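Local coordinates for glutathione S-transferase (Bombyx mori, PDB 5ZFG), which metabolises the organophosphate insecticide diazinon and belongs to the glutathione S-transferase superfamily, whose members conjugate glutathione to electrophilic compounds, at the interface of chains A and B. Sequence-based numbering; all coordinates share one arbitrary frame. Chains: chain A/B, Glutathione S-transferase.

Contact 1: the interface of chains A and B. Residues chain A 89-90, 92-94, 96; chain B 62, 73, 76-77.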
loop_
_atom_site.group_PDB
_atom_site.type_symbol
_atom_site.label_atom_id
_atom_site.label_comp_id
_atom_site.label_asym_id
_atom_site.label_seq_id
_atom_site.Cartn_x
_atom_site.Cartn_y
_atom_site.Cartn_z
ATOM N N PRO A 89 -2.830 18.006 -3.512
ATOM C CA PRO A 89 -2.248 16.790 -4.120
ATOM C C PRO A 89 -0.848 16.449 -3.642
ATOM O O PRO A 89 -0.582 15.283 -3.329
ATOM C CB PRO A 89 -2.284 17.115 -5.623
ATOM C CG PRO A 89 -3.465 18.050 -5.755
ATOM C CD PRO A 89 -3.441 18.895 -4.514
ATOM N N LYS A 90 0.062 17.426 -3.594
ATOM C CA LYS A 90 1.421 17.154 -3.138
ATOM C C LYS A 90 1.447 16.722 -1.676
ATOM O O LYS A 90 2.101 15.732 -1.319
ATOM C CB LYS A 90 2.297 18.391 -3.343
ATOM C CG LYS A 90 3.733 18.207 -2.884
ATOM C CD LYS A 90 4.594 19.346 -3.402
ATOM C CE LYS A 90 5.959 19.356 -2.752
ATOM N NZ LYS A 90 6.791 20.462 -3.331
ATOM N N ARG A 92 -0.971 15.464 0.018
ATOM C CA ARG A 92 -1.628 14.163 0.087
ATOM C C ARG A 92 -0.694 13.050 -0.367
ATOM O O ARG A 92 -0.711 11.944 0.196
ATOM C CB ARG A 92 -2.901 14.169 -0.759
ATOM C CG ARG A 92 -3.633 12.822 -0.794
ATOM C CD ARG A 92 -5.119 12.998 -1.106
ATOM N NE ARG A 92 -5.847 13.595 0.010
ATOM C CZ ARG A 92 -7.089 13.269 0.355
ATOM N NH1 ARG A 92 -7.755 12.347 -0.327
ATOM N NH2 ARG A 92 -7.667 13.863 1.388
ATOM N N ALA A 93 0.130 13.327 -1.381
ATOM C CA ALA A 93 1.072 12.321 -1.879
ATOM C C ALA A 93 2.104 11.941 -0.826
ATOM O O ALA A 93 2.526 10.780 -0.761
ATOM C CB ALA A 93 1.768 12.826 -3.135
ATOM N N ILE A 94 2.550 12.905 -0.013
ATOM C CA ILE A 94 3.496 12.561 1.048
ATOM C C ILE A 94 2.841 11.613 2.049
ATOM O O ILE A 94 3.456 10.633 2.488
ATOM C CB ILE A 94 4.055 13.821 1.738
ATOM C CG1 ILE A 94 4.723 14.739 0.703
ATOM C CG2 ILE A 94 5.094 13.408 2.817
ATOM C CD1 ILE A 94 5.068 16.129 1.234
ATOM N N ASN A 96 0.259 9.541 1.382
ATOM C CA ASN A 96 0.096 8.276 0.674
ATOM C C ASN A 96 1.408 7.519 0.586
ATOM O O ASN A 96 1.432 6.296 0.771
ATOM C CB ASN A 96 -0.465 8.519 -0.722
ATOM C CG ASN A 96 -1.947 8.899 -0.708
ATOM O OD1 ASN A 96 -2.645 8.749 0.308
ATOM N ND2 ASN A 96 -2.433 9.399 -1.844
ATOM N N PHE B 62 10.004 17.600 -6.910
ATOM C CA PHE B 62 9.260 16.786 -5.956
ATOM C C PHE B 62 9.533 15.326 -6.294
ATOM O O PHE B 62 9.102 14.844 -7.344
ATOM C CB PHE B 62 7.771 17.099 -6.035
ATOM C CG PHE B 62 6.915 16.227 -5.153
ATOM C CD1 PHE B 62 7.217 16.072 -3.812
ATOM C CD2 PHE B 62 5.795 15.590 -5.663
ATOM C CE1 PHE B 62 6.421 15.277 -2.997
ATOM C CE2 PHE B 62 4.992 14.803 -4.850
ATOM C CZ PHE B 62 5.307 14.656 -3.519
ATOM N N TYR B 73 -1.017 10.227 -7.071
ATOM C CA TYR B 73 -0.592 11.619 -7.193
ATOM C C TYR B 73 -0.812 12.144 -8.605
ATOM O O TYR B 73 -1.303 13.261 -8.782
ATOM C CB TYR B 73 0.875 11.741 -6.801
ATOM C CG TYR B 73 1.521 13.071 -7.178
ATOM C CD1 TYR B 73 1.186 14.231 -6.500
ATOM C CD2 TYR B 73 2.447 13.145 -8.203
ATOM C CE1 TYR B 73 1.766 15.444 -6.830
ATOM C CE2 TYR B 73 3.031 14.361 -8.554
ATOM C CZ TYR B 73 2.683 15.501 -7.854
ATOM O OH TYR B 73 3.265 16.712 -8.168
ATOM N N ASP B 76 -4.539 12.855 -8.764
ATOM C CA ASP B 76 -4.928 13.969 -7.889
ATOM C C ASP B 76 -4.414 15.306 -8.410
ATOM O O ASP B 76 -5.109 16.323 -8.322
ATOM C CB ASP B 76 -4.391 13.764 -6.467
ATOM C CG ASP B 76 -5.061 12.608 -5.727
ATOM O OD1 ASP B 76 -6.146 12.159 -6.147
ATOM O OD2 ASP B 76 -4.482 12.167 -4.702
ATOM N N LYS B 77 -3.189 15.333 -8.926
ATOM C CA LYS B 77 -2.574 16.594 -9.324
ATOM C C LYS B 77 -3.016 17.024 -10.719
ATOM O O LYS B 77 -3.377 18.185 -10.933
ATOM C CB LYS B 77 -1.049 16.468 -9.255
ATOM C CG LYS B 77 -0.300 17.667 -9.812
ATOM C CD LYS B 77 -0.356 18.842 -8.861
ATOM C CE LYS B 77 0.663 19.901 -9.259
ATOM N NZ LYS B 77 0.249 21.255 -8.799
HETATM O O HOH W 1 -1.625 12.741 -4.262
HETATM O O HOH W 2 -5.117 10.171 -2.945
#
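The ring of B:Phe62 lies against the start of helix 89-114 of chain A. A:Lys90 covers one ring face with its aliphatic stem. A:Lys90 CG sits over the ring centre of B:Phe62, 3.9 Å from the centroid, as a CH-pi contact. Further out, A:Lys90 CE reaches B:Phe62 CD1 at 3.7 Å. The two side chains point toward each other, tip to tip. Both have CG anti to the backbone N (chi1 179° and 176°), and the lysine stays extended beyond CG. A:Ala93 CB packs on B:Tyr73 CD1 at 3.7 Å and also touches the tip of B:Phe62. The B:Tyr73 ring is held on both faces by its own chain, by B:Lys77 CB on one and B:Phe62 CE2 on the other. A:Pro89 sets its ring on the backbone of helix 67-78, with CB 3.7 Å from B:Lys77 CA.

Polar links here run through water. B:Asp76 OD2, a carboxylate oxygen, binds water 1 at 2.9 Å, and that water also meets the backbone oxygen of A:Pro89. B:Asp76 OD2 also binds water 2 at 2.7 Å, which is shared with the amide ND2 of A:Asn96. A:Arg92 crosses B:Asp76 at about a right angle. A:Arg92 NE stays 5.1 Å from B:Asp76 OD2, so the charges may attract without contact.

This patch joins the N-terminal domain of one subunit to the first long helix of the other's C-terminal domain, within the two-fold GST dimer interface.

Contact 2: the interface of chains A and B. Residues chain A 93, 96-97, 100-101, 104-105, 142; chain B 49, 51, 64-66, 68-69.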
loop_
_atom_site.group_PDB
_atom_site.type_symbol
_atom_site.label_atom_id
_atom_site.label_comp_id
_atom_site.label_asym_id
_atom_site.label_seq_id
_atom_site.Cartn_x
_atom_site.Cartn_y
_atom_site.Cartn_z
ATOM N N ALA A 93 0.130 13.327 -1.381
ATOM C CA ALA A 93 1.072 12.321 -1.879
ATOM C C ALA A 93 2.104 11.941 -0.826
ATOM O O ALA A 93 2.526 10.780 -0.761
ATOM C CB ALA A 93 1.768 12.826 -3.135
ATOM N N ASN A 96 0.259 9.541 1.382
ATOM C CA ASN A 96 0.096 8.276 0.674
ATOM C C ASN A 96 1.408 7.519 0.586
ATOM O O ASN A 96 1.432 6.296 0.771
ATOM C CB ASN A 96 -0.465 8.519 -0.722
ATOM C CG ASN A 96 -1.947 8.899 -0.708
ATOM O OD1 ASN A 96 -2.645 8.749 0.308
ATOM N ND2 ASN A 96 -2.433 9.399 -1.844
ATOM N N HIS A 97 2.505 8.226 0.306
ATOM C CA HIS A 97 3.802 7.568 0.255
ATOM C C HIS A 97 4.137 6.911 1.589
ATOM O O HIS A 97 4.547 5.741 1.645
ATOM C CB HIS A 97 4.914 8.553 -0.099
ATOM C CG HIS A 97 6.256 7.926 0.062
ATOM N ND1 HIS A 97 6.929 7.924 1.265
ATOM C CD2 HIS A 97 6.967 7.129 -0.771
ATOM C CE1 HIS A 97 8.032 7.205 1.146
ATOM N NE2 HIS A 97 8.078 6.711 -0.079
ATOM N N CYS A 100 2.269 3.718 2.104
ATOM C CA CYS A 100 2.844 2.640 1.305
ATOM C C CYS A 100 4.179 2.173 1.877
ATOM O O CYS A 100 4.458 0.971 1.914
ATOM C CB CYS A 100 3.040 3.104 -0.144
ATOM S SG CYS A 100 1.516 3.377 -1.054
ATOM N N PHE A 101 5.027 3.125 2.291
ATOM C CA PHE A 101 6.338 2.802 2.861
ATOM C C PHE A 101 6.195 1.945 4.115
ATOM O O PHE A 101 6.954 0.991 4.315
ATOM C CB PHE A 101 7.093 4.107 3.167
ATOM C CG PHE A 101 8.322 3.935 4.050
ATOM C CD1 PHE A 101 9.396 3.167 3.631
ATOM C CD2 PHE A 101 8.396 4.569 5.288
ATOM C CE1 PHE A 101 10.524 3.017 4.430
ATOM C CE2 PHE A 101 9.523 4.419 6.105
ATOM C CZ PHE A 101 10.587 3.647 5.666
ATOM N N SER A 104 4.999 -1.609 2.699
ATOM C CA SER A 104 5.934 -2.325 1.836
ATOM C C SER A 104 7.261 -2.646 2.516
ATOM O O SER A 104 7.930 -3.612 2.118
ATOM C CB SER A 104 6.237 -1.498 0.586
ATOM O OG SER A 104 7.083 -0.397 0.894
ATOM N N SER A 105 7.658 -1.858 3.520
ATOM C CA SER A 105 9.051 -1.831 3.954
ATOM C C SER A 105 9.222 -1.709 5.466
ATOM O O SER A 105 9.816 -2.588 6.101
ATOM C CB SER A 105 9.782 -0.669 3.262
ATOM O OG SER A 105 9.665 -0.759 1.850
ATOM N N TYR A 142 13.892 10.432 5.684
ATOM C CA TYR A 142 12.706 11.171 5.264
ATOM C C TYR A 142 12.415 12.325 6.218
ATOM O O TYR A 142 12.140 13.447 5.778
ATOM C CB TYR A 142 11.504 10.223 5.155
ATOM C CG TYR A 142 11.419 9.457 3.838
ATOM C CD1 TYR A 142 11.453 10.121 2.608
ATOM C CD2 TYR A 142 11.314 8.063 3.828
ATOM C CE1 TYR A 142 11.371 9.408 1.400
ATOM C CE2 TYR A 142 11.248 7.347 2.633
ATOM C CZ TYR A 142 11.263 8.030 1.421
ATOM O OH TYR A 142 11.190 7.330 0.226
ATOM N N ASN B 49 15.137 8.598 -4.099
ATOM C CA ASN B 49 14.414 7.532 -3.413
ATOM C C ASN B 49 15.346 6.848 -2.422
ATOM O O ASN B 49 16.074 5.911 -2.787
ATOM C CB ASN B 49 13.846 6.506 -4.388
ATOM C CG ASN B 49 13.010 5.475 -3.670
ATOM O OD1 ASN B 49 12.684 5.677 -2.502
ATOM N ND2 ASN B 49 12.646 4.392 -4.345
ATOM N N GLN B 51 14.757 4.618 -0.491
ATOM C CA GLN B 51 14.457 3.193 -0.453
ATOM C C GLN B 51 15.193 2.393 -1.528
ATOM O O GLN B 51 15.183 1.159 -1.463
ATOM C CB GLN B 51 12.936 2.978 -0.578
ATOM C CG GLN B 51 12.114 3.614 0.543
ATOM C CD GLN B 51 10.621 3.736 0.191
ATOM O OE1 GLN B 51 10.099 4.843 0.072
ATOM N NE2 GLN B 51 9.947 2.596 0.000
ATOM N N LEU B 64 8.953 11.462 -5.619
ATOM C CA LEU B 64 7.927 10.604 -5.038
ATOM C C LEU B 64 8.175 9.171 -5.485
ATOM O O LEU B 64 8.097 8.877 -6.680
ATOM C CB LEU B 64 6.535 11.085 -5.463
ATOM C CG LEU B 64 5.347 10.254 -4.977
ATOM C CD1 LEU B 64 5.255 10.351 -3.460
ATOM C CD2 LEU B 64 4.054 10.717 -5.647
ATOM N N SER B 65 8.465 8.283 -4.532
ATOM C CA SER B 65 8.547 6.852 -4.797
ATOM C C SER B 65 7.243 6.179 -4.361
ATOM O O SER B 65 6.275 6.858 -3.995
ATOM C CB SER B 65 9.762 6.237 -4.093
ATOM O OG SER B 65 9.573 6.166 -2.685
ATOM N N GLU B 66 7.235 4.829 -4.388
ATOM C CA GLU B 66 6.075 3.955 -4.199
ATOM C C GLU B 66 5.069 4.107 -5.340
ATOM O O GLU B 66 4.329 5.099 -5.402
ATOM C CB GLU B 66 5.400 4.207 -2.839
ATOM C CG GLU B 66 6.288 3.810 -1.665
ATOM C CD GLU B 66 6.329 2.312 -1.407
ATOM O OE1 GLU B 66 5.577 1.546 -2.045
ATOM O OE2 GLU B 66 7.125 1.880 -0.535
ATOM N N ASN B 68 2.171 2.889 -6.099
ATOM C CA ASN B 68 0.771 3.170 -5.765
ATOM C C ASN B 68 0.567 4.648 -5.451
ATOM O O ASN B 68 -0.391 5.269 -5.923
ATOM C CB ASN B 68 0.316 2.326 -4.581
ATOM C CG ASN B 68 0.067 0.895 -4.951
ATOM O OD1 ASN B 68 0.188 0.509 -6.112
ATOM N ND2 ASN B 68 -0.255 0.077 -3.953
ATOM N N ALA B 69 1.458 5.224 -4.649
ATOM C CA ALA B 69 1.356 6.648 -4.328
ATOM C C ALA B 69 1.589 7.514 -5.563
ATOM O O ALA B 69 0.968 8.576 -5.708
ATOM C CB ALA B 69 2.363 6.996 -3.237
HETATM O O HOH W 3 -0.354 10.205 -3.776
#
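B:Gln51 OE1, the side-chain amide oxygen, is gripped by two good hydrogen bonds from chain A of this GST dimer. A:Tyr142 OH donates to B:Gln51 OE1 at 2.7 Å, on a lone pair and in the carbonyl plane. A:His97 NE2 donates to B:Gln51 OE1 at 2.8 Å, also in the carbonyl plane but nearly along the C=O axis (158°). The oxygen sits close to the imidazole plane, at its edge, while ring and amide planes are turned 65° apart. B:Ser65 OG donates weakly to B:Gln51 OE1 and accepts a weak bond from A:His97 NE2.

A second shared acceptor is B:Glu66 OE2. A:Ser104 OG donates to the syn lone pair of B:Glu66 OE2 at 2.7 Å. B:Gln51 NE2 donates to B:Glu66 OE2 at 3.0 Å, from above the carboxylate plane. This oxygen lies in the glutamine amide plane; with OE1 bonded as well, the amide's rotation is fixed. The nearby carboxylate may favour a protonated A:His97.

B:Glu66 is bent at chi2, and B:Glu66 CG packs 3.5 Å from A:His97 CD2. Its acid group lies beside A:Cys100 CB. A:Phe101 CD1 lies 3.7 Å from B:Gln51 CD. The imidazole leaves helix 89-114 with CG anti to the backbone N (chi1 171°). A:His97 CB meets B:Leu64 CD1 at 3.8 Å. B:Ala69 CB packs against the helix backbone at A:His97. Water 3 joins A:Asn96 ND2 to B:Ala69 O.

Contact 3: the interface of chains A and B. Residues chain A 46-48, 50-51; chain B 138, 141-142, 145.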
loop_
_atom_site.group_PDB
_atom_site.type_symbol
_atom_site.label_atom_id
_atom_site.label_comp_id
_atom_site.label_asym_id
_atom_site.label_seq_id
_atom_site.Cartn_x
_atom_site.Cartn_y
_atom_site.Cartn_z
ATOM N N ALA A 46 -14.913 -14.288 5.941
ATOM C CA ALA A 46 -14.524 -14.110 4.551
ATOM C C ALA A 46 -15.607 -13.420 3.720
ATOM O O ALA A 46 -15.285 -12.839 2.678
ATOM C CB ALA A 46 -14.153 -15.466 3.938
ATOM N N LEU A 47 -16.877 -13.463 4.150
ATOM C CA LEU A 47 -17.897 -12.632 3.514
ATOM C C LEU A 47 -17.527 -11.157 3.568
ATOM O O LEU A 47 -17.839 -10.404 2.637
ATOM C CB LEU A 47 -19.253 -12.823 4.192
ATOM C CG LEU A 47 -20.021 -14.107 3.903
ATOM C CD1 LEU A 47 -21.334 -14.107 4.682
ATOM C CD2 LEU A 47 -20.259 -14.250 2.405
ATOM N N MET A 48 -16.876 -10.729 4.653
ATOM C CA MET A 48 -16.441 -9.344 4.791
ATOM C C MET A 48 -15.066 -9.119 4.176
ATOM O O MET A 48 -14.855 -8.122 3.476
ATOM C CB MET A 48 -16.423 -8.943 6.267
ATOM C CG MET A 48 -17.782 -8.915 6.948
ATOM S SD MET A 48 -17.676 -8.277 8.641
ATOM C CE MET A 48 -16.663 -9.539 9.429
ATOM N N PRO A 50 -12.395 -11.428 2.014
ATOM C CA PRO A 50 -11.895 -12.678 1.414
ATOM C C PRO A 50 -10.403 -12.913 1.627
ATOM O O PRO A 50 -9.939 -14.045 1.472
ATOM C CB PRO A 50 -12.239 -12.510 -0.072
ATOM C CG PRO A 50 -12.337 -11.042 -0.274
ATOM C CD PRO A 50 -12.915 -10.486 1.010
ATOM N N GLN A 51 -9.633 -11.888 2.004
ATOM C CA GLN A 51 -8.220 -12.066 2.313
ATOM C C GLN A 51 -7.970 -12.703 3.682
ATOM O O GLN A 51 -6.837 -13.111 3.956
ATOM C CB GLN A 51 -7.505 -10.709 2.222
ATOM C CG GLN A 51 -7.574 -10.082 0.830
ATOM C CD GLN A 51 -7.185 -8.605 0.835
ATOM O OE1 GLN A 51 -8.012 -7.745 0.564
ATOM N NE2 GLN A 51 -5.928 -8.317 1.168
ATOM N N VAL B 138 -8.946 -14.981 -4.644
ATOM C CA VAL B 138 -9.408 -13.777 -3.958
ATOM C C VAL B 138 -9.800 -12.699 -4.968
ATOM O O VAL B 138 -10.859 -12.073 -4.843
ATOM C CB VAL B 138 -8.344 -13.275 -2.960
ATOM C CG1 VAL B 138 -8.712 -11.875 -2.439
ATOM C CG2 VAL B 138 -8.175 -14.253 -1.801
ATOM N N THR B 141 -12.942 -13.678 -6.497
ATOM C CA THR B 141 -14.024 -13.426 -5.553
ATOM C C THR B 141 -14.428 -11.962 -5.574
ATOM O O THR B 141 -15.624 -11.637 -5.587
ATOM C CB THR B 141 -13.612 -13.856 -4.145
ATOM O OG1 THR B 141 -13.428 -15.272 -4.108
ATOM C CG2 THR B 141 -14.673 -13.473 -3.136
ATOM N N TYR B 142 -13.441 -11.058 -5.593
ATOM C CA TYR B 142 -13.753 -9.632 -5.607
ATOM C C TYR B 142 -14.523 -9.255 -6.871
ATOM O O TYR B 142 -15.519 -8.524 -6.803
ATOM C CB TYR B 142 -12.469 -8.806 -5.471
ATOM C CG TYR B 142 -12.012 -8.581 -4.029
ATOM C CD1 TYR B 142 -12.885 -8.061 -3.065
ATOM C CD2 TYR B 142 -10.713 -8.896 -3.633
ATOM C CE1 TYR B 142 -12.460 -7.858 -1.737
ATOM C CE2 TYR B 142 -10.289 -8.713 -2.316
ATOM C CZ TYR B 142 -11.159 -8.173 -1.378
ATOM O OH TYR B 142 -10.742 -7.983 -0.065
ATOM N N ARG B 145 -18.139 -10.397 -6.570
ATOM C CA ARG B 145 -18.987 -9.651 -5.648
ATOM C C ARG B 145 -19.341 -8.274 -6.193
ATOM O O ARG B 145 -20.494 -7.836 -6.078
ATOM C CB ARG B 145 -18.306 -9.545 -4.287
ATOM C CG ARG B 145 -18.132 -10.908 -3.632
ATOM C CD ARG B 145 -17.671 -10.783 -2.196
ATOM N NE ARG B 145 -17.354 -12.082 -1.604
ATOM C CZ ARG B 145 -16.796 -12.222 -0.407
ATOM N NH1 ARG B 145 -16.504 -11.142 0.307
ATOM N NH2 ARG B 145 -16.533 -13.431 0.073
#
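A:Pro50 presses its ring on one face of B:Tyr142, in a CH-pi contact between the N-terminal domain of one GST subunit and helix 126-146 of the other. A:Pro50 CG lies 3.7 Å from the centroid of the B:Tyr142 ring, shifted toward the rim. A:Pro50 CG comes within 3.3 Å of B:Tyr142 CZ, the carbon bearing the hydroxyl. The two side chains cross at about a right angle. B:Thr141 CG2 touches A:Pro50 CB, and B:Val138 CG1 packs on A:Gln51 CG at 3.9 Å.

The phenol reaches past the proline. B:Tyr142 OH donates to A:Gln51 OE1 at 2.8 Å, on a lone pair of the amide oxygen. Amide and ring planes stand 76° apart.

On the other flank, B:Arg145 slides past A:Pro50 in the opposite direction. It is extended from CG to NE, which carries the guanidinium to the C-terminal end of helix 43-48. There NH1 and NH2 grip one backbone oxygen end-on. B:Arg145 NH2 donates to A:Ala46 O at 2.9 Å, from above the carbonyl plane. B:Arg145 NH1 donates to A:Ala46 O at 3.2 Å, on a lone pair. This oxygen lies in the guanidinium plane. The positive group may also be favoured by the carbonyl-rich helix end.

The centres of the C-alpha atoms of contact 1 and contact 2 are about 11 Å apart. They share A:Ala93 and A:Asn96, and both run along helix 89-114 of chain A, facing strand 62-65 and helix 67-78 of chain B. Contact 2 extends to A:Tyr142 of helix 126-146 and to B:Gln51. The same centre of contact 3 lies about 30 Å from that of contact 1 and 27 Å from that of contact 2. Residues 51 and 142 recur there with the chains swapped. The two-fold axis thus repeats one tyrosine-glutamine pairing on both sides, consistent with the usual GST dimer.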